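Local structure of malonyl CoA-acyl carrier protein transacylase (Burkholderia pseudomallei 1710b, 3EZO) at residues V32-A42 with T74-Q85; V275-K285 with N297-D305. The protein probably transfers the malonyl group from malonyl-CoA to holo-acyl carrier protein, yielding malonyl-ACP and free CoA. All coordinates share one frame; numbering follows the deposited sequence.

Contact 1 (V32-A42 with T74-Q85)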
loop_
_atom_site.group_PDB
_atom_site.type_symbol
_atom_site.label_atom_id
_atom_site.label_comp_id
_atom_site.label_asym_id
_atom_site.label_seq_id
_atom_site.Cartn_x
_atom_site.Cartn_y
_atom_site.Cartn_z
ATOM N N VAL A 32 20.873 -11.711 7.078
ATOM C CA VAL A 32 21.207 -11.164 5.752
ATOM C C VAL A 32 21.682 -9.755 6.007
ATOM O O VAL A 32 20.947 -8.928 6.566
ATOM C CB VAL A 32 20.004 -11.233 4.819
ATOM C CG1 VAL A 32 20.206 -10.400 3.559
ATOM C CG2 VAL A 32 19.684 -12.706 4.496
ATOM N N ALA A 33 22.941 -9.506 5.648
ATOM C CA ALA A 33 23.646 -8.282 5.999
ATOM C C ALA A 33 22.853 -7.026 5.545
ATOM O O ALA A 33 22.708 -6.077 6.319
ATOM C CB ALA A 33 25.060 -8.284 5.356
ATOM N N VAL A 34 22.318 -7.015 4.322
ATOM C CA VAL A 34 21.580 -5.796 3.893
ATOM C C VAL A 34 20.294 -5.560 4.653
ATOM O O VAL A 34 19.861 -4.429 4.754
ATOM C CB VAL A 34 21.166 -5.690 2.351
ATOM C CG1 VAL A 34 22.327 -5.229 1.540
ATOM C CG2 VAL A 34 20.472 -6.929 1.849
ATOM N N VAL A 35 19.663 -6.619 5.135
ATOM C CA VAL A 35 18.446 -6.472 5.943
ATOM C C VAL A 35 18.828 -5.838 7.259
ATOM O O VAL A 35 18.226 -4.847 7.691
ATOM C CB VAL A 35 17.726 -7.798 6.101
ATOM C CG1 VAL A 35 16.545 -7.649 7.043
ATOM C CG2 VAL A 35 17.284 -8.299 4.691
ATOM N N ARG A 36 19.901 -6.335 7.869
ATOM C CA ARG A 36 20.414 -5.687 9.069
ATOM C C ARG A 36 20.733 -4.193 8.880
ATOM O O ARG A 36 20.431 -3.380 9.750
ATOM C CB ARG A 36 21.682 -6.414 9.565
ATOM C CG ARG A 36 21.427 -7.860 10.029
ATOM C CD ARG A 36 22.665 -8.317 10.825
ATOM N NE ARG A 36 22.610 -9.696 11.254
ATOM C CZ ARG A 36 23.414 -10.238 12.175
ATOM N NH1 ARG A 36 24.353 -9.520 12.756
ATOM N NH2 ARG A 36 23.282 -11.516 12.504
ATOM N N GLU A 37 21.350 -3.833 7.755
ATOM C CA GLU A 37 21.739 -2.462 7.510
ATOM C C GLU A 37 20.514 -1.584 7.247
ATOM O O GLU A 37 20.511 -0.423 7.610
ATOM C CB GLU A 37 22.721 -2.379 6.341
ATOM C CG GLU A 37 24.046 -3.123 6.573
ATOM C CD GLU A 37 24.991 -3.116 5.348
ATOM O OE1 GLU A 37 24.712 -3.694 4.225
ATOM O OE2 GLU A 37 26.024 -2.493 5.533
ATOM N N THR A 38 19.493 -2.142 6.617
ATOM C CA THR A 38 18.245 -1.428 6.371
ATOM C C THR A 38 17.461 -1.135 7.658
ATOM O O THR A 38 16.933 -0.010 7.853
ATOM C CB THR A 38 17.356 -2.215 5.414
ATOM O OG1 THR A 38 18.095 -2.436 4.225
ATOM C CG2 THR A 38 16.062 -1.412 5.096
ATOM N N LEU A 39 17.427 -2.115 8.549
ATOM C CA LEU A 39 16.817 -1.920 9.888
ATOM C C LEU A 39 17.609 -0.920 10.690
ATOM O O LEU A 39 17.032 -0.119 11.421
ATOM C CB LEU A 39 16.739 -3.247 10.649
ATOM C CG LEU A 39 15.746 -4.197 10.047
ATOM C CD1 LEU A 39 15.885 -5.664 10.609
ATOM C CD2 LEU A 39 14.298 -3.682 10.215
ATOM N N ASP A 40 18.936 -0.933 10.528
ATOM C CA ASP A 40 19.759 0.066 11.215
ATOM C C ASP A 40 19.475 1.453 10.688
ATOM O O ASP A 40 19.357 2.407 11.463
ATOM C CB ASP A 40 21.243 -0.224 11.086
ATOM C CG ASP A 40 21.719 -1.298 12.065
ATOM O OD1 ASP A 40 21.286 -1.273 13.236
ATOM O OD2 ASP A 40 22.551 -2.151 11.668
ATOM N N GLU A 41 19.378 1.569 9.371
ATOM C CA GLU A 41 19.114 2.875 8.751
ATOM C C GLU A 41 17.756 3.408 9.207
ATOM O O GLU A 41 17.616 4.588 9.562
ATOM C CB GLU A 41 19.186 2.745 7.212
ATOM C CG GLU A 41 18.807 4.034 6.500
ATOM C CD GLU A 41 19.018 4.015 4.943
ATOM O OE1 GLU A 41 19.256 2.932 4.315
ATOM O OE2 GLU A 41 18.955 5.140 4.390
ATOM N N ALA A 42 16.756 2.543 9.191
ATOM C CA ALA A 42 15.415 2.914 9.656
ATOM C C ALA A 42 15.414 3.402 11.131
ATOM O O ALA A 42 14.805 4.452 11.463
ATOM C CB ALA A 42 14.424 1.758 9.451
ATOM N N THR A 74 9.964 -0.104 5.469
ATOM C CA THR A 74 11.253 -0.726 5.841
ATOM C C THR A 74 11.310 -2.206 5.466
ATOM O O THR A 74 12.254 -2.662 4.834
ATOM C CB THR A 74 11.495 -0.576 7.326
ATOM O OG1 THR A 74 11.520 0.807 7.638
ATOM C CG2 THR A 74 12.823 -1.247 7.745
ATOM N N ALA A 75 10.276 -2.951 5.834
ATOM C CA ALA A 75 10.281 -4.407 5.677
ATOM C C ALA A 75 10.281 -4.800 4.217
ATOM O O ALA A 75 11.056 -5.678 3.789
ATOM C CB ALA A 75 9.067 -5.044 6.424
ATOM N N ALA A 76 9.407 -4.146 3.452
ATOM C CA ALA A 76 9.342 -4.383 2.012
ATOM C C ALA A 76 10.577 -3.890 1.311
ATOM O O ALA A 76 11.104 -4.603 0.451
ATOM C CB ALA A 76 8.063 -3.813 1.404
ATOM N N TYR A 77 11.105 -2.730 1.693
ATOM C CA TYR A 77 12.352 -2.261 1.085
ATOM C C TYR A 77 13.563 -3.146 1.444
ATOM O O TYR A 77 14.390 -3.425 0.600
ATOM C CB TYR A 77 12.644 -0.793 1.381
ATOM C CG TYR A 77 13.712 -0.234 0.472
ATOM C CD1 TYR A 77 13.638 -0.372 -0.914
ATOM C CD2 TYR A 77 14.820 0.403 0.996
ATOM C CE1 TYR A 77 14.667 0.150 -1.755
ATOM C CE2 TYR A 77 15.823 0.900 0.186
ATOM C CZ TYR A 77 15.752 0.762 -1.177
ATOM O OH TYR A 77 16.782 1.310 -1.921
ATOM N N ALA A 78 13.616 -3.617 2.676
ATOM C CA ALA A 78 14.614 -4.584 3.101
ATOM C C ALA A 78 14.618 -5.739 2.150
ATOM O O ALA A 78 15.678 -6.239 1.766
ATOM C CB ALA A 78 14.327 -5.082 4.558
ATOM N N CYS A 79 13.428 -6.189 1.778
ATOM C CA CYS A 79 13.288 -7.338 0.915
ATOM C C CYS A 79 13.800 -7.034 -0.494
ATOM O O CYS A 79 14.396 -7.913 -1.159
ATOM C CB CYS A 79 11.846 -7.813 0.848
ATOM S SG CYS A 79 11.212 -8.630 2.318
ATOM N N TYR A 80 13.605 -5.800 -0.923
ATOM C CA TYR A 80 14.097 -5.344 -2.225
ATOM C C TYR A 80 15.606 -5.300 -2.238
ATOM O O TYR A 80 16.222 -5.751 -3.203
ATOM C CB TYR A 80 13.503 -3.982 -2.644
ATOM C CG TYR A 80 13.871 -3.596 -4.081
ATOM C CD1 TYR A 80 13.272 -4.225 -5.141
ATOM C CD2 TYR A 80 14.860 -2.662 -4.351
ATOM C CE1 TYR A 80 13.595 -3.918 -6.444
ATOM C CE2 TYR A 80 15.210 -2.340 -5.664
ATOM C CZ TYR A 80 14.577 -2.986 -6.699
ATOM O OH TYR A 80 14.881 -2.715 -8.012
ATOM N N ARG A 81 16.200 -4.736 -1.179
ATOM C CA ARG A 81 17.643 -4.683 -1.057
ATOM C C ARG A 81 18.252 -6.121 -0.998
ATOM O O ARG A 81 19.300 -6.356 -1.572
ATOM C CB ARG A 81 18.069 -3.807 0.149
ATOM C CG ARG A 81 18.068 -2.297 -0.102
ATOM C CD ARG A 81 18.468 -1.523 1.116
ATOM N NE ARG A 81 18.745 -0.097 0.901
ATOM C CZ ARG A 81 18.897 0.783 1.889
ATOM N NH1 ARG A 81 18.745 0.403 3.146
ATOM N NH2 ARG A 81 19.154 2.058 1.660
ATOM N N ALA A 82 17.590 -7.073 -0.343
ATOM C CA ALA A 82 18.044 -8.502 -0.326
ATOM C C ALA A 82 18.004 -9.119 -1.718
ATOM O O ALA A 82 18.872 -9.931 -2.109
ATOM C CB ALA A 82 17.182 -9.315 0.600
ATOM N N TRP A 83 16.954 -8.787 -2.462
ATOM C CA TRP A 83 16.839 -9.237 -3.844
ATOM C C TRP A 83 18.075 -8.778 -4.636
ATOM O O TRP A 83 18.698 -9.566 -5.320
ATOM C CB TRP A 83 15.528 -8.739 -4.455
ATOM C CG TRP A 83 15.382 -8.924 -5.931
ATOM C CD1 TRP A 83 15.661 -8.018 -6.878
ATOM C CD2 TRP A 83 14.887 -10.079 -6.610
ATOM N NE1 TRP A 83 15.359 -8.511 -8.122
ATOM C CE2 TRP A 83 14.889 -9.787 -7.982
ATOM C CE3 TRP A 83 14.459 -11.337 -6.193
ATOM C CZ2 TRP A 83 14.471 -10.692 -8.937
ATOM C CZ3 TRP A 83 14.045 -12.240 -7.130
ATOM C CH2 TRP A 83 14.050 -11.914 -8.506
ATOM N N GLN A 84 18.449 -7.513 -4.501
ATOM C CA GLN A 84 19.628 -6.962 -5.187
ATOM C C GLN A 84 20.949 -7.611 -4.752
ATOM O O GLN A 84 21.768 -7.925 -5.638
ATOM C CB GLN A 84 19.755 -5.450 -4.971
ATOM C CG GLN A 84 18.672 -4.609 -5.644
ATOM C CD GLN A 84 18.759 -3.152 -5.220
ATOM O OE1 GLN A 84 18.596 -2.844 -4.047
ATOM N NE2 GLN A 84 19.015 -2.247 -6.173
ATOM N N GLN A 85 21.151 -7.717 -3.419
ATOM C CA GLN A 85 22.323 -8.349 -2.790
ATOM C C GLN A 85 22.506 -9.766 -3.325
ATOM O O GLN A 85 23.640 -10.209 -3.487
ATOM C CB GLN A 85 22.288 -8.322 -1.213
ATOM C CG GLN A 85 23.669 -8.755 -0.461
ATOM C CD GLN A 85 23.546 -9.218 1.060
ATOM O OE1 GLN A 85 22.852 -8.625 1.855
ATOM N NE2 GLN A 85 24.300 -10.261 1.432
#

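Contact 2 (V275-K285 with N297-D305)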
loop_
_atom_site.group_PDB
_atom_site.type_symbol
_atom_site.label_atom_id
_atom_site.label_comp_id
_atom_site.label_asym_id
_atom_site.label_seq_id
_atom_site.Cartn_x
_atom_site.Cartn_y
_atom_site.Cartn_z
ATOM N N VAL A 275 4.257 -7.539 -19.295
ATOM C CA VAL A 275 4.736 -8.228 -18.117
ATOM C C VAL A 275 3.809 -9.389 -17.777
ATOM O O VAL A 275 2.602 -9.221 -17.629
ATOM C CB VAL A 275 4.795 -7.278 -16.883
ATOM C CG1 VAL A 275 5.264 -8.059 -15.609
ATOM C CG2 VAL A 275 5.670 -6.089 -17.162
ATOM N N THR A 276 4.371 -10.580 -17.657
ATOM C CA THR A 276 3.632 -11.770 -17.279
ATOM C C THR A 276 4.035 -12.251 -15.884
ATOM O O THR A 276 3.301 -13.004 -15.261
ATOM C CB THR A 276 3.909 -12.898 -18.290
ATOM O OG1 THR A 276 5.331 -13.090 -18.386
ATOM C CG2 THR A 276 3.379 -12.483 -19.694
ATOM N N HIS A 277 5.175 -11.786 -15.376
ATOM C CA HIS A 277 5.614 -12.132 -14.017
ATOM C C HIS A 277 5.500 -10.966 -13.033
ATOM O O HIS A 277 6.156 -9.929 -13.186
ATOM C CB HIS A 277 7.061 -12.640 -14.052
ATOM C CG HIS A 277 7.255 -13.827 -14.955
ATOM N ND1 HIS A 277 8.437 -14.087 -15.616
ATOM C CD2 HIS A 277 6.393 -14.786 -15.349
ATOM C CE1 HIS A 277 8.307 -15.184 -16.334
ATOM N NE2 HIS A 277 7.076 -15.626 -16.189
ATOM N N VAL A 278 4.701 -11.173 -11.998
ATOM C CA VAL A 278 4.462 -10.161 -10.990
ATOM C C VAL A 278 4.838 -10.711 -9.605
ATOM O O VAL A 278 4.219 -11.661 -9.079
ATOM C CB VAL A 278 3.025 -9.665 -11.062
ATOM C CG1 VAL A 278 2.767 -8.638 -10.001
ATOM C CG2 VAL A 278 2.716 -9.131 -12.547
ATOM N N ILE A 279 5.880 -10.114 -9.039
ATOM C CA ILE A 279 6.475 -10.603 -7.794
ATOM C C ILE A 279 6.116 -9.613 -6.711
ATOM O O ILE A 279 6.362 -8.419 -6.840
ATOM C CB ILE A 279 7.983 -10.738 -7.937
ATOM C CG1 ILE A 279 8.306 -11.830 -8.969
ATOM C CG2 ILE A 279 8.667 -11.045 -6.575
ATOM C CD1 ILE A 279 9.748 -11.773 -9.377
ATOM N N GLU A 280 5.456 -10.110 -5.672
ATOM C CA GLU A 280 5.179 -9.295 -4.489
ATOM C C GLU A 280 6.447 -9.226 -3.695
ATOM O O GLU A 280 7.030 -10.263 -3.336
ATOM C CB GLU A 280 4.047 -9.859 -3.636
ATOM C CG GLU A 280 3.949 -9.109 -2.279
ATOM C CD GLU A 280 2.672 -9.372 -1.527
ATOM O OE1 GLU A 280 2.180 -10.522 -1.582
ATOM O OE2 GLU A 280 2.187 -8.424 -0.832
ATOM N N CYS A 281 6.913 -8.016 -3.432
ATOM C CA CYS A 281 8.159 -7.836 -2.687
ATOM C C CYS A 281 7.862 -7.339 -1.282
ATOM O O CYS A 281 7.535 -6.173 -1.072
ATOM C CB CYS A 281 9.124 -6.907 -3.415
ATOM S SG CYS A 281 10.747 -6.691 -2.603
ATOM N N GLY A 282 7.971 -8.250 -0.323
ATOM C CA GLY A 282 7.708 -7.919 1.062
ATOM C C GLY A 282 6.834 -8.945 1.763
ATOM O O GLY A 282 6.376 -9.907 1.166
ATOM N N PRO A 283 6.584 -8.729 3.050
ATOM C CA PRO A 283 5.833 -9.714 3.838
ATOM C C PRO A 283 4.304 -9.667 3.672
ATOM O O PRO A 283 3.740 -8.640 3.267
ATOM C CB PRO A 283 6.196 -9.332 5.276
ATOM C CG PRO A 283 6.312 -7.838 5.203
ATOM C CD PRO A 283 7.039 -7.596 3.867
ATOM N N GLY A 284 3.652 -10.795 3.982
ATOM C CA GLY A 284 2.204 -10.819 4.252
ATOM C C GLY A 284 1.352 -11.553 3.230
ATOM O O GLY A 284 0.211 -11.922 3.509
ATOM N N LYS A 285 1.908 -11.761 2.040
ATOM C CA LYS A 285 1.223 -12.439 0.920
ATOM C C LYS A 285 -0.068 -11.768 0.391
ATOM O O LYS A 285 -0.772 -12.359 -0.435
ATOM C CB LYS A 285 0.963 -13.911 1.237
ATOM C CG LYS A 285 2.071 -14.565 2.095
ATOM C CD LYS A 285 2.125 -16.068 1.896
ATOM C CE LYS A 285 2.871 -16.811 3.072
ATOM N NZ LYS A 285 4.006 -16.063 3.659
ATOM N N ASN A 297 -3.485 -15.447 -15.735
ATOM C CA ASN A 297 -2.368 -15.752 -16.636
ATOM C C ASN A 297 -1.082 -15.170 -16.110
ATOM O O ASN A 297 -0.010 -15.494 -16.612
ATOM C CB ASN A 297 -2.560 -15.180 -18.036
ATOM C CG ASN A 297 -3.872 -15.575 -18.683
ATOM O OD1 ASN A 297 -4.406 -16.658 -18.455
ATOM N ND2 ASN A 297 -4.384 -14.684 -19.548
ATOM N N LEU A 298 -1.172 -14.245 -15.156
ATOM C CA LEU A 298 0.040 -13.680 -14.580
ATOM C C LEU A 298 0.680 -14.788 -13.744
ATOM O O LEU A 298 -0.023 -15.656 -13.254
ATOM C CB LEU A 298 -0.244 -12.430 -13.716
ATOM C CG LEU A 298 -0.842 -11.248 -14.475
ATOM C CD1 LEU A 298 -1.130 -10.099 -13.523
ATOM C CD2 LEU A 298 0.103 -10.846 -15.607
ATOM N N VAL A 299 2.003 -14.759 -13.630
ATOM C CA VAL A 299 2.722 -15.740 -12.841
ATOM C C VAL A 299 3.325 -15.061 -11.640
ATOM O O VAL A 299 4.171 -14.180 -11.759
ATOM C CB VAL A 299 3.837 -16.432 -13.646
ATOM C CG1 VAL A 299 4.667 -17.353 -12.721
ATOM C CG2 VAL A 299 3.232 -17.222 -14.851
ATOM N N GLY A 300 2.905 -15.508 -10.468
ATOM C CA GLY A 300 3.264 -14.827 -9.212
ATOM C C GLY A 300 4.440 -15.441 -8.499
ATOM O O GLY A 300 4.694 -16.618 -8.636
ATOM N N ALA A 301 5.197 -14.631 -7.783
ATOM C CA ALA A 301 6.107 -15.149 -6.752
ATOM C C ALA A 301 6.138 -14.126 -5.626
ATOM O O ALA A 301 5.416 -13.106 -5.655
ATOM C CB ALA A 301 7.507 -15.406 -7.305
ATOM N N SER A 302 6.938 -14.397 -4.606
ATOM C CA SER A 302 7.066 -13.424 -3.523
ATOM C C SER A 302 8.425 -13.476 -2.931
ATOM O O SER A 302 9.079 -14.531 -2.931
ATOM C CB SER A 302 6.032 -13.654 -2.471
ATOM O OG SER A 302 4.770 -13.838 -3.084
ATOM N N VAL A 303 8.885 -12.309 -2.504
ATOM C CA VAL A 303 10.133 -12.206 -1.782
ATOM C C VAL A 303 9.829 -11.718 -0.375
ATOM O O VAL A 303 9.524 -10.526 -0.170
ATOM C CB VAL A 303 11.077 -11.265 -2.481
ATOM C CG1 VAL A 303 12.397 -11.190 -1.725
ATOM C CG2 VAL A 303 11.238 -11.719 -3.967
ATOM N N PHE A 304 9.893 -12.647 0.585
ATOM C CA PHE A 304 9.692 -12.320 2.009
ATOM C C PHE A 304 10.650 -13.057 2.979
ATOM O O PHE A 304 10.633 -12.822 4.186
ATOM C CB PHE A 304 8.232 -12.599 2.399
ATOM C CG PHE A 304 7.823 -13.999 2.191
ATOM C CD1 PHE A 304 8.095 -14.964 3.155
ATOM C CD2 PHE A 304 7.147 -14.374 1.043
ATOM C CE1 PHE A 304 7.729 -16.293 2.977
ATOM C CE2 PHE A 304 6.767 -15.705 0.854
ATOM C CZ PHE A 304 7.069 -16.662 1.843
ATOM N N ASP A 305 11.473 -13.943 2.435
ATOM C CA ASP A 305 12.520 -14.620 3.195
ATOM C C ASP A 305 13.500 -15.248 2.188
ATOM O O ASP A 305 13.245 -15.202 0.995
ATOM C CB ASP A 305 11.922 -15.638 4.179
ATOM C CG ASP A 305 11.268 -16.849 3.529
ATOM O OD1 ASP A 305 11.278 -17.077 2.291
ATOM O OD2 ASP A 305 10.691 -17.623 4.325
#

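Contact 1 (V32-A42 with T74-Q85)
Arg81 reaches across from one helix to Thr38 and Glu41 of the other and supplies a polar cluster at one side of this packing. Its CG stands anti to the carbonyl carbon (chi1 -81°) and the chain runs extended to NE, which brings the edge of the guanidinium to Thr38 and Glu41. There, in a salt bridge, both terminal nitrogens donate to a single oxygen, Glu41 OE1, with NH1 and NH2 of Arg81 each 2.8 Å from it. The grip is end-on: NH2 takes the syn lone pair of Glu41 OE1, NH1 meets the same oxygen nearly along its C-O axis, and the two flat groups are almost coplanar. NH1 also donates to Thr38 OG1 over 3.1 Å, a nearly straight bond lying in the guanidinium plane. That hydroxyl in turn donates to Val34 O at 2.7 Å, on the face of the carbonyl plane opposite Thr38 N, so its rotation is fixed from two directions. Tyr77, one turn before Arg81, lays CE2 over one guanidinium face.

Thr38 CG2 lies against Ala78 and Thr74 O, while Leu39 CD2 meets Thr74 CG2 at 3.8 Å. Toward the other end, Val35 sets CG1 against Ala78 CB and CG2 against Ala82 CB. Gln85, its CG anti to the backbone N (chi1 -169°), stretches back past Val34 and gives OE1 to Val34 N at 3.0 Å, thereby binding an amide in the first turn of the helix.

Ala78 and Ala82, small where Val34 and Val35 come near, are consistent with the axial separation of 8.5 Å. Phe113 and Leu117 of helix 113-128 adjoin the Thr38-Thr74 end. The arrangement is a roughly antiparallel helix-helix packing, at 146°, within the acyltransferase domain and away from its predicted active-site residues.

Contact 2 (V275-K285 with N297-D305)
His277 and Val299 lie side by side on the same face of two neighbouring parallel strands, the imidazole CD2 resting 3.5 Å from Val299 CB. Farther along that face, Ile279 spreads its two branches: CG1 approaches Ala301 CB, while CG2, anti to the backbone N, slants across to Val303 CG2 at 3.7 Å. Cys281 extends this row toward helix 65-85, whose Trp83 touches Val303.

The opposite face carries Val278, Glu280 and Ser302. Leu298, just before its strand, swings CD1 to within 4.1 Å of Val278 CG2, where both also touch helix 263-272. Glu280, with CB near Ser302 OG, extends its chain to helix 286-294, where its buried carboxylate accepts from Leu287 N and Ala288 N.

Between the faces, backbone hydrogen bonds in parallel register run from Val299 N to Thr276 O (2.7 Å) through to Gly282 N to Val303 O (2.8 Å); the one from Ala301 N to Val278 O is weak. Past the strand ends, Phe304 holds CG between its backbone N and carbonyl carbon (chi1 59°), setting the ring where Lys285 can come over it. Lys285, bent at its last torsion, brings NZ over one ring face, 3.9 Å from the Phe304 centroid and 22° off the normal, a cation-pi contact.

Strand 277-281, helix 286-294 and strand 299-303 thus form a beta-alpha-beta crossover at one edge of the parallel sheet of the acyltransferase fold.

From the N terminus, strand 11-15 enters the centre of the parallel sheet before contact 1 closes a largely helical excursion, bringing helix 65-85 back against helix 33-46. The chain then adds strands 93-96 and 233-234 and the separate antiparallel sheet; contact 2 supplies the last two parallel strands, closing a short loop round helix 286-294. The two are in series, neither nested nor crossed. Their centres are about 17 Å apart, yet they touch directly: the face of helix 65-85 turned from helix 33-46 packs on the sheet, with Cys281 SG 3.4 Å from Tyr80 N and Cys79 SG 3.6 Å from Val303 O. Helix 65-85 therefore sits between the outer helix and the sheet edge.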